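Local coordinates for protein polyketide biosynthesis 3-hydroxy-3-methylglutaryl-ACP synthase PksG (Bacillus subtilis, PDB 4YXT) that catalyses the aldol condensation of acetyl-ACP with a beta-ketothioester polyketide intermediate, giving a hydroxymethylglutaryl-type product in biosynthesis of the antibiotic bacillaene, at residues A[57-62]-A[137-142]; A[246-251]-A[307-312]; A[292-297]-A[302-307]. The protein carries 1 engineered substitution. One frame throughout, in Å; residues are numbered along the deposited sequence.

Contact 1: A[57-62]-A[137-142]; sequences NAAKPI and KALVIA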
loop_
_atom_site.group_PDB
_atom_site.type_symbol
_atom_site.label_atom_id
_atom_site.label_comp_id
_atom_site.label_asym_id
_atom_site.label_seq_id
_atom_site.Cartn_x
_atom_site.Cartn_y
_atom_site.Cartn_z
ATOM N N ASN A 57 -5.797 18.687 4.431
ATOM C CA ASN A 57 -5.277 19.867 5.164
ATOM C C ASN A 57 -3.758 19.956 5.186
ATOM O O ASN A 57 -3.228 21.047 5.115
ATOM C CB ASN A 57 -5.874 19.924 6.554
ATOM C CG ASN A 57 -7.367 20.062 6.501
ATOM O OD1 ASN A 57 -7.892 20.679 5.595
ATOM N ND2 ASN A 57 -8.053 19.486 7.439
ATOM N N ALA A 58 -3.044 18.834 5.239
ATOM C CA ALA A 58 -1.590 18.920 5.105
ATOM C C ALA A 58 -1.158 19.300 3.700
ATOM O O ALA A 58 -0.209 20.051 3.536
ATOM C CB ALA A 58 -0.905 17.627 5.572
ATOM N N ALA A 59 -1.807 18.787 2.661
ATOM C CA ALA A 59 -1.273 18.980 1.295
ATOM C C ALA A 59 -1.719 20.275 0.630
ATOM O O ALA A 59 -1.047 20.837 -0.273
ATOM C CB ALA A 59 -1.667 17.814 0.422
ATOM N N LYS A 60 -2.865 20.738 1.057
ATOM C CA LYS A 60 -3.508 21.911 0.463
ATOM C C LYS A 60 -2.533 23.093 0.335
ATOM O O LYS A 60 -2.388 23.682 -0.778
ATOM C CB LYS A 60 -4.802 22.205 1.241
ATOM C CG LYS A 60 -5.537 23.533 0.948
ATOM C CD LYS A 60 -6.578 23.394 -0.150
ATOM C CE LYS A 60 -7.682 24.429 -0.015
ATOM N NZ LYS A 60 -7.153 25.781 0.352
ATOM N N PRO A 61 -1.799 23.418 1.423
ATOM C CA PRO A 61 -0.888 24.530 1.293
ATOM C C PRO A 61 0.246 24.308 0.292
ATOM O O PRO A 61 0.740 25.262 -0.313
ATOM C CB PRO A 61 -0.377 24.726 2.728
ATOM C CG PRO A 61 -1.543 24.293 3.583
ATOM C CD PRO A 61 -2.037 23.085 2.840
ATOM N N ILE A 62 0.632 23.060 0.088
ATOM C CA ILE A 62 1.587 22.759 -0.933
ATOM C C ILE A 62 0.951 23.000 -2.272
ATOM O O ILE A 62 1.481 23.730 -3.090
ATOM C CB ILE A 62 2.074 21.316 -0.877
ATOM C CG1 ILE A 62 2.787 21.048 0.449
ATOM C CG2 ILE A 62 3.024 21.090 -2.051
ATOM C CD1 ILE A 62 3.312 19.623 0.561
ATOM N N LYS A 137 5.629 14.644 -11.041
ATOM C CA LYS A 137 5.882 14.744 -9.614
ATOM C C LYS A 137 5.025 13.669 -8.937
ATOM O O LYS A 137 4.151 13.045 -9.563
ATOM C CB LYS A 137 5.504 16.165 -9.173
ATOM C CG LYS A 137 6.475 17.225 -9.595
ATOM C CD LYS A 137 5.825 18.532 -9.975
ATOM C CE LYS A 137 6.532 19.762 -9.431
ATOM N NZ LYS A 137 7.967 19.878 -9.816
ATOM N N ALA A 138 5.292 13.438 -7.676
ATOM C CA ALA A 138 4.468 12.583 -6.846
ATOM C C ALA A 138 4.156 13.344 -5.584
ATOM O O ALA A 138 4.970 14.136 -5.079
ATOM C CB ALA A 138 5.236 11.307 -6.504
ATOM N N LEU A 139 2.993 13.051 -5.037
ATOM C CA LEU A 139 2.576 13.498 -3.745
ATOM C C LEU A 139 2.384 12.272 -2.824
ATOM O O LEU A 139 1.699 11.333 -3.177
ATOM C CB LEU A 139 1.273 14.226 -3.917
ATOM C CG LEU A 139 0.715 14.944 -2.707
ATOM C CD1 LEU A 139 1.664 15.957 -2.060
ATOM C CD2 LEU A 139 -0.513 15.629 -3.187
ATOM N N VAL A 140 3.086 12.273 -1.691
ATOM C CA VAL A 140 2.985 11.235 -0.717
ATOM C C VAL A 140 2.453 11.938 0.489
ATOM O O VAL A 140 2.956 12.995 0.882
ATOM C CB VAL A 140 4.360 10.601 -0.366
ATOM C CG1 VAL A 140 4.202 9.502 0.660
ATOM C CG2 VAL A 140 5.029 10.044 -1.590
ATOM N N ILE A 141 1.444 11.331 1.074
ATOM C CA ILE A 141 0.787 11.865 2.206
ATOM C C ILE A 141 0.698 10.738 3.259
ATOM O O ILE A 141 0.072 9.738 3.030
ATOM C CB ILE A 141 -0.635 12.294 1.829
ATOM C CG1 ILE A 141 -0.602 13.400 0.784
ATOM C CG2 ILE A 141 -1.386 12.741 3.079
ATOM C CD1 ILE A 141 -1.965 14.013 0.508
ATOM N N ALA A 142 1.356 10.917 4.390
ATOM C CA ALA A 142 1.175 10.044 5.507
ATOM C C ALA A 142 0.149 10.668 6.490
ATOM O O ALA A 142 0.369 11.751 6.968
ATOM C CB ALA A 142 2.512 9.785 6.161
#
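The methyl of Ala59 points from helix 51-64 at the tips of two strand side chains. Its CB lies 3.8 Å from Ile141 CD1. Ala59 CB also lies 4.4 Å from Leu139 CD2, on the same strand-facing side. The methyl thus sits over the gap between two branched residues spaced two apart on the strand. The contact is purely apolar, and no hydrogen bond crosses it. Ile141 turns CG1 beside its backbone N (chi1 -63°) and then runs extended, which lifts CD1 off the strand to meet the helix. Ile62 and Ala58 face the strand from farther off, with Ile62 CD1 4.8 Å from Leu139 CD1. This is helix-on-sheet packing in the N-terminal half of a thiolase-like fold, where helix 51-64 packs on one face of the sheet, over strands 137-145 and 170-178. Ala174 of strand 170-178 touches Ala58, Ala59 and Ile141. The alanines at 58, 59 and 174 are consistent with a close approach of the helix to both strands. The helix is kinked here. Pro61 has no N-H to give to the turn before, and Ile62 N makes a weak bond of 2.8 Å to Ala59 O. The carbonyl of Ala58 takes a hydrogen bond from Asn10 ND2. Farther out, Lys137 NZ forms a salt bridge with Glu7, near the start of the strand, and Lys60 NZ forms one with Asp64.

Contact 2: A[246-251]-A[307-312]; sequences YLAYHT and ASTIDQ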
loop_
_atom_site.group_PDB
_atom_site.type_symbol
_atom_site.label_atom_id
_atom_site.label_comp_id
_atom_site.label_asym_id
_atom_site.label_seq_id
_atom_site.Cartn_x
_atom_site.Cartn_y
_atom_site.Cartn_z
ATOM N N TYR A 246 22.598 16.256 10.974
ATOM C CA TYR A 246 21.411 16.040 11.850
ATOM C C TYR A 246 20.927 14.630 11.663
ATOM O O TYR A 246 21.291 13.966 10.668
ATOM C CB TYR A 246 20.302 16.986 11.478
ATOM C CG TYR A 246 20.648 18.457 11.664
ATOM C CD1 TYR A 246 20.541 19.053 12.922
ATOM C CD2 TYR A 246 21.115 19.236 10.589
ATOM C CE1 TYR A 246 20.841 20.379 13.122
ATOM C CE2 TYR A 246 21.414 20.571 10.776
ATOM C CZ TYR A 246 21.285 21.128 12.055
ATOM O OH TYR A 246 21.553 22.420 12.293
ATOM N N LEU A 247 20.059 14.178 12.580
ATOM C CA LEU A 247 19.536 12.855 12.519
ATOM C C LEU A 247 18.093 12.990 12.809
ATOM O O LEU A 247 17.684 13.767 13.693
ATOM C CB LEU A 247 20.225 11.906 13.540
ATOM C CG LEU A 247 21.660 11.484 13.192
ATOM C CD1 LEU A 247 22.345 10.869 14.416
ATOM C CD2 LEU A 247 21.646 10.436 12.095
ATOM N N ALA A 248 17.286 12.250 12.054
ATOM C CA ALA A 248 15.879 12.273 12.330
ATOM C C ALA A 248 15.464 10.878 12.523
ATOM O O ALA A 248 15.937 9.979 11.826
ATOM C CB ALA A 248 15.120 12.901 11.167
ATOM N N TYR A 249 14.566 10.641 13.464
ATOM C CA TYR A 249 14.172 9.279 13.696
ATOM C C TYR A 249 12.629 9.195 13.761
ATOM O O TYR A 249 11.951 10.208 14.071
ATOM C CB TYR A 249 14.662 8.780 15.038
ATOM C CG TYR A 249 16.091 8.817 15.318
ATOM C CD1 TYR A 249 16.857 7.630 15.339
ATOM C CD2 TYR A 249 16.708 10.011 15.631
ATOM C CE1 TYR A 249 18.192 7.647 15.674
ATOM C CE2 TYR A 249 18.064 10.056 15.949
ATOM C CZ TYR A 249 18.800 8.873 15.986
ATOM O OH TYR A 249 20.130 8.954 16.327
ATOM N N HIS A 250 12.117 7.973 13.550
ATOM C CA HIS A 250 10.748 7.678 13.887
ATOM C C HIS A 250 10.579 7.952 15.380
ATOM O O HIS A 250 11.288 7.343 16.209
ATOM C CB HIS A 250 10.391 6.232 13.644
ATOM C CG HIS A 250 9.027 5.906 14.137
ATOM N ND1 HIS A 250 7.926 6.562 13.677
ATOM C CD2 HIS A 250 8.582 5.009 15.047
ATOM C CE1 HIS A 250 6.857 6.139 14.326
ATOM N NE2 HIS A 250 7.228 5.182 15.153
ATOM N N THR A 251 9.663 8.875 15.692
ATOM C CA THR A 251 9.504 9.436 17.036
ATOM C C THR A 251 8.118 9.079 17.620
ATOM O O THR A 251 7.143 9.831 17.457
ATOM C CB THR A 251 9.703 10.971 17.010
ATOM O OG1 THR A 251 10.912 11.292 16.302
ATOM C CG2 THR A 251 9.813 11.547 18.406
ATOM N N ALA A 307 10.775 17.397 9.043
ATOM C CA ALA A 307 10.262 18.775 8.966
ATOM C C ALA A 307 10.731 19.630 10.154
ATOM O O ALA A 307 11.152 20.787 9.987
ATOM C CB ALA A 307 8.746 18.750 8.940
ATOM N N SER A 308 10.679 19.033 11.344
ATOM C CA SER A 308 11.090 19.723 12.562
ATOM C C SER A 308 12.539 20.082 12.460
ATOM O O SER A 308 12.873 21.207 12.789
ATOM C CB SER A 308 10.813 18.914 13.836
ATOM O OG SER A 308 11.012 19.715 15.033
ATOM N N THR A 309 13.374 19.154 11.957
ATOM C CA THR A 309 14.820 19.361 11.808
ATOM C C THR A 309 15.142 20.491 10.815
ATOM O O THR A 309 16.075 21.333 11.021
ATOM C CB THR A 309 15.528 18.080 11.299
ATOM O OG1 THR A 309 15.428 17.015 12.265
ATOM C CG2 THR A 309 16.983 18.338 10.966
ATOM N N ILE A 310 14.384 20.491 9.726
ATOM C CA ILE A 310 14.540 21.500 8.704
ATOM C C ILE A 310 14.075 22.864 9.183
ATOM O O ILE A 310 14.752 23.806 8.930
ATOM C CB ILE A 310 13.875 21.119 7.365
ATOM C CG1 ILE A 310 14.593 19.900 6.772
ATOM C CG2 ILE A 310 13.975 22.289 6.385
ATOM C CD1 ILE A 310 13.797 19.126 5.776
ATOM N N ASP A 311 12.948 22.985 9.882
ATOM C CA ASP A 311 12.530 24.287 10.401
ATOM C C ASP A 311 13.425 24.781 11.555
ATOM O O ASP A 311 13.761 25.950 11.608
ATOM C CB ASP A 311 11.051 24.298 10.839
ATOM C CG ASP A 311 10.074 24.437 9.646
ATOM O OD1 ASP A 311 10.530 24.446 8.478
ATOM O OD2 ASP A 311 8.841 24.529 9.874
ATOM N N GLN A 312 13.846 23.894 12.451
ATOM C CA GLN A 312 14.503 24.331 13.686
ATOM C C GLN A 312 16.006 24.294 13.632
ATOM O O GLN A 312 16.652 24.915 14.455
ATOM C CB GLN A 312 13.979 23.535 14.869
ATOM C CG GLN A 312 12.461 23.528 14.967
ATOM C CD GLN A 312 11.872 24.895 15.236
ATOM O OE1 GLN A 312 10.823 25.274 14.675
ATOM N NE2 GLN A 312 12.541 25.658 16.089
#
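Thr309 CG2 lies against the base of the Tyr246 side chain. This methyl is 3.6 Å from Tyr246 CB, 3.7 Å from Tyr246 CG and 4.1 Å from Tyr246 CD1. The approach to the ring is oblique. The two side chains run alongside each other, pointing opposite ways. Thr309 holds CG2 anti to its backbone N, which sends the methyl toward the tyrosine and leaves OG1 beside the N (chi1 -65°). There OG1 gives a hydrogen bond to Ala305 O, one turn back in the helix. Across the contact OG1 has only loose neighbours: Ala248 CB at 4.3 Å and Leu247 O at 4.2 Å, the latter too far for a bond. Strand 246-249 and helix 307-312 run nearly antiparallel, at 148°, with their axes 8.9 Å apart. The helix packs on the outermost strand of the sheet within this chain. Beyond the strand, Thr251 OG1 donates to Tyr249 O at 2.7 Å, from above the carbonyl plane. That bond spans His250, a proton donor/acceptor by similarity, whose side chain touches Cys114. The Tyr246 ring also meets Phe315, and its OH takes a hydrogen bond from Arg314 N. The hydroxyls of Tyr246 and Thr309 both find their partners outside the two segments, so strand and helix are joined here by van der Waals packing alone.

Contact 3: A[292-297]-A[302-307]; sequences QRVGNI and LFLALA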
loop_
_atom_site.group_PDB
_atom_site.type_symbol
_atom_site.label_atom_id
_atom_site.label_comp_id
_atom_site.label_asym_id
_atom_site.label_seq_id
_atom_site.Cartn_x
_atom_site.Cartn_y
_atom_site.Cartn_z
ATOM N N GLN A 292 7.021 16.644 19.827
ATOM C CA GLN A 292 6.546 16.888 21.168
ATOM C C GLN A 292 5.223 17.617 21.255
ATOM O O GLN A 292 4.664 17.678 22.332
ATOM C CB GLN A 292 7.511 17.795 21.908
ATOM C CG GLN A 292 8.869 17.192 22.169
ATOM C CD GLN A 292 9.635 18.073 23.115
ATOM O OE1 GLN A 292 9.386 18.047 24.320
ATOM N NE2 GLN A 292 10.518 18.905 22.574
ATOM N N ARG A 293 4.756 18.214 20.166
ATOM C CA ARG A 293 3.542 18.999 20.202
ATOM C C ARG A 293 2.373 18.322 19.522
ATOM O O ARG A 293 1.200 18.683 19.746
ATOM C CB ARG A 293 3.811 20.381 19.622
ATOM C CG ARG A 293 4.912 21.157 20.325
ATOM C CD ARG A 293 5.136 22.561 19.716
ATOM N NE ARG A 293 3.907 23.313 19.871
ATOM C CZ ARG A 293 3.647 24.485 19.347
ATOM N NH1 ARG A 293 4.512 25.094 18.551
ATOM N NH2 ARG A 293 2.459 25.007 19.583
ATOM N N VAL A 294 2.684 17.283 18.752
ATOM C CA VAL A 294 1.638 16.494 18.070
ATOM C C VAL A 294 1.374 15.079 18.621
ATOM O O VAL A 294 0.241 14.567 18.635
ATOM C CB VAL A 294 1.984 16.445 16.562
ATOM C CG1 VAL A 294 0.789 15.984 15.758
ATOM C CG2 VAL A 294 2.333 17.849 16.093
ATOM N N GLY A 295 2.421 14.442 19.101
ATOM C CA GLY A 295 2.302 13.063 19.540
ATOM C C GLY A 295 2.895 12.106 18.524
ATOM O O GLY A 295 3.544 12.525 17.600
ATOM N N ASN A 296 2.736 10.822 18.779
ATOM C CA ASN A 296 3.084 9.784 17.856
ATOM C C ASN A 296 2.042 9.778 16.741
ATOM O O ASN A 296 0.860 9.463 16.951
ATOM C CB ASN A 296 3.093 8.399 18.538
ATOM C CG ASN A 296 3.315 7.259 17.546
ATOM O OD1 ASN A 296 3.914 7.421 16.469
ATOM N ND2 ASN A 296 2.803 6.095 17.904
ATOM N N ILE A 297 2.504 10.096 15.551
ATOM C CA ILE A 297 1.644 10.202 14.378
ATOM C C ILE A 297 1.868 9.013 13.463
ATOM O O ILE A 297 1.498 9.044 12.297
ATOM C CB ILE A 297 1.968 11.555 13.671
ATOM C CG1 ILE A 297 1.492 12.677 14.552
ATOM C CG2 ILE A 297 1.276 11.725 12.357
ATOM C CD1 ILE A 297 0.165 12.403 15.150
ATOM N N LEU A 302 8.315 9.953 11.403
ATOM C CA LEU A 302 9.626 10.358 10.883
ATOM C C LEU A 302 9.547 11.616 9.993
ATOM O O LEU A 302 10.410 12.456 10.054
ATOM C CB LEU A 302 10.280 9.229 10.105
ATOM C CG LEU A 302 11.543 9.652 9.367
ATOM C CD1 LEU A 302 12.680 9.923 10.355
ATOM C CD2 LEU A 302 11.883 8.536 8.426
ATOM N N PHE A 303 8.556 11.720 9.116
ATOM C CA PHE A 303 8.449 12.932 8.332
ATOM C C PHE A 303 8.310 14.189 9.191
ATOM O O PHE A 303 8.902 15.194 8.838
ATOM C CB PHE A 303 7.295 12.858 7.330
ATOM C CG PHE A 303 7.487 11.840 6.228
ATOM C CD1 PHE A 303 8.769 11.498 5.752
ATOM C CD2 PHE A 303 6.378 11.270 5.617
ATOM C CE1 PHE A 303 8.911 10.564 4.731
ATOM C CE2 PHE A 303 6.521 10.331 4.585
ATOM C CZ PHE A 303 7.791 9.999 4.144
ATOM N N LEU A 304 7.535 14.110 10.291
ATOM C CA LEU A 304 7.337 15.188 11.212
ATOM C C LEU A 304 8.614 15.610 11.904
ATOM O O LEU A 304 8.803 16.814 12.158
ATOM C CB LEU A 304 6.266 14.792 12.271
ATOM C CG LEU A 304 5.747 15.855 13.235
ATOM C CD1 LEU A 304 4.998 16.923 12.486
ATOM C CD2 LEU A 304 4.866 15.258 14.337
ATOM N N ALA A 305 9.474 14.629 12.232
ATOM C CA ALA A 305 10.779 14.889 12.839
ATOM C C ALA A 305 11.700 15.478 11.789
ATOM O O ALA A 305 12.592 16.322 12.054
ATOM C CB ALA A 305 11.391 13.580 13.400
ATOM N N LEU A 306 11.515 15.051 10.569
ATOM C CA LEU A 306 12.361 15.613 9.492
ATOM C C LEU A 306 12.038 17.105 9.228
ATOM O O LEU A 306 12.909 17.960 9.171
ATOM C CB LEU A 306 12.117 14.843 8.224
ATOM C CG LEU A 306 13.009 15.218 7.027
ATOM C CD1 LEU A 306 14.376 14.872 7.459
ATOM C CD2 LEU A 306 12.595 14.426 5.802
ATOM N N ALA A 307 10.775 17.397 9.043
ATOM C CA ALA A 307 10.262 18.775 8.966
ATOM C C ALA A 307 10.731 19.630 10.154
ATOM O O ALA A 307 11.152 20.787 9.987
ATOM C CB ALA A 307 8.746 18.750 8.940
#
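Leu304 rises from the helix toward Val294, and its CB already points at segment 292-297 without yet touching it. CG stands anti to the backbone N (chi1 -171°) and carries the branch outward. Of the two methyls, CD2 makes the contact. It lies 3.8 Å from Val294 CB and 4.0 Å from Val294 CG2, so the leucine branch meets the valine at a slant. Ile297 CG1, at 4.3 Å, and Gly295 O, at 4.5 Å, approach the same Leu304 CD2 from the same general side. The methyl faces the inside of the turn. The bend starts at Gly295, the first residue past helix 291-294, with a positive phi of 104°. Any side chain at this phi and psi would press on the carbonyl O of Val294, a conformation that suits glycine. Backbone bonds of Val294 with Ala43, and of Asn296 with Ser167 and Gly169, hold the turn from outside. Leu304 also touches Val11 of strand 5-12. The Ile297 side chain is about 7 Å from that of His250 and about 9 Å from that of Cys114, both active-site residues by similarity, and Asn296 touches His250 directly. Helix 301-312, buried and touching strands 5-12, 319-327 and 331-339, is in keeping with the central helices of the thiolase-like fold, and here it also packs against the turn that passes close to His250.

Overall arrangement
Contact 1 closes first along the chain, in the N-terminal half. Contact 2 then opens at strand 246-249, and contact 3 falls between its two segments in sequence. Contacts 2 and 3 share helix 301-312 and Ala307, with centres about 8 Å apart. Ala305 and Leu302 of contact 3 pack against Tyr249 and Thr251 of contact 2. The centres of contacts 1 and 2 are about 18 Å apart and the two do not touch, but both reach the same mixed sheet. The centres of contacts 1 and 3 are about 16 Å apart, yet the two touch where Ala142 CB lies 4.2 Å from Phe303 CD2. Helix 301-312 thus ties the N-terminal half to the region holding His250.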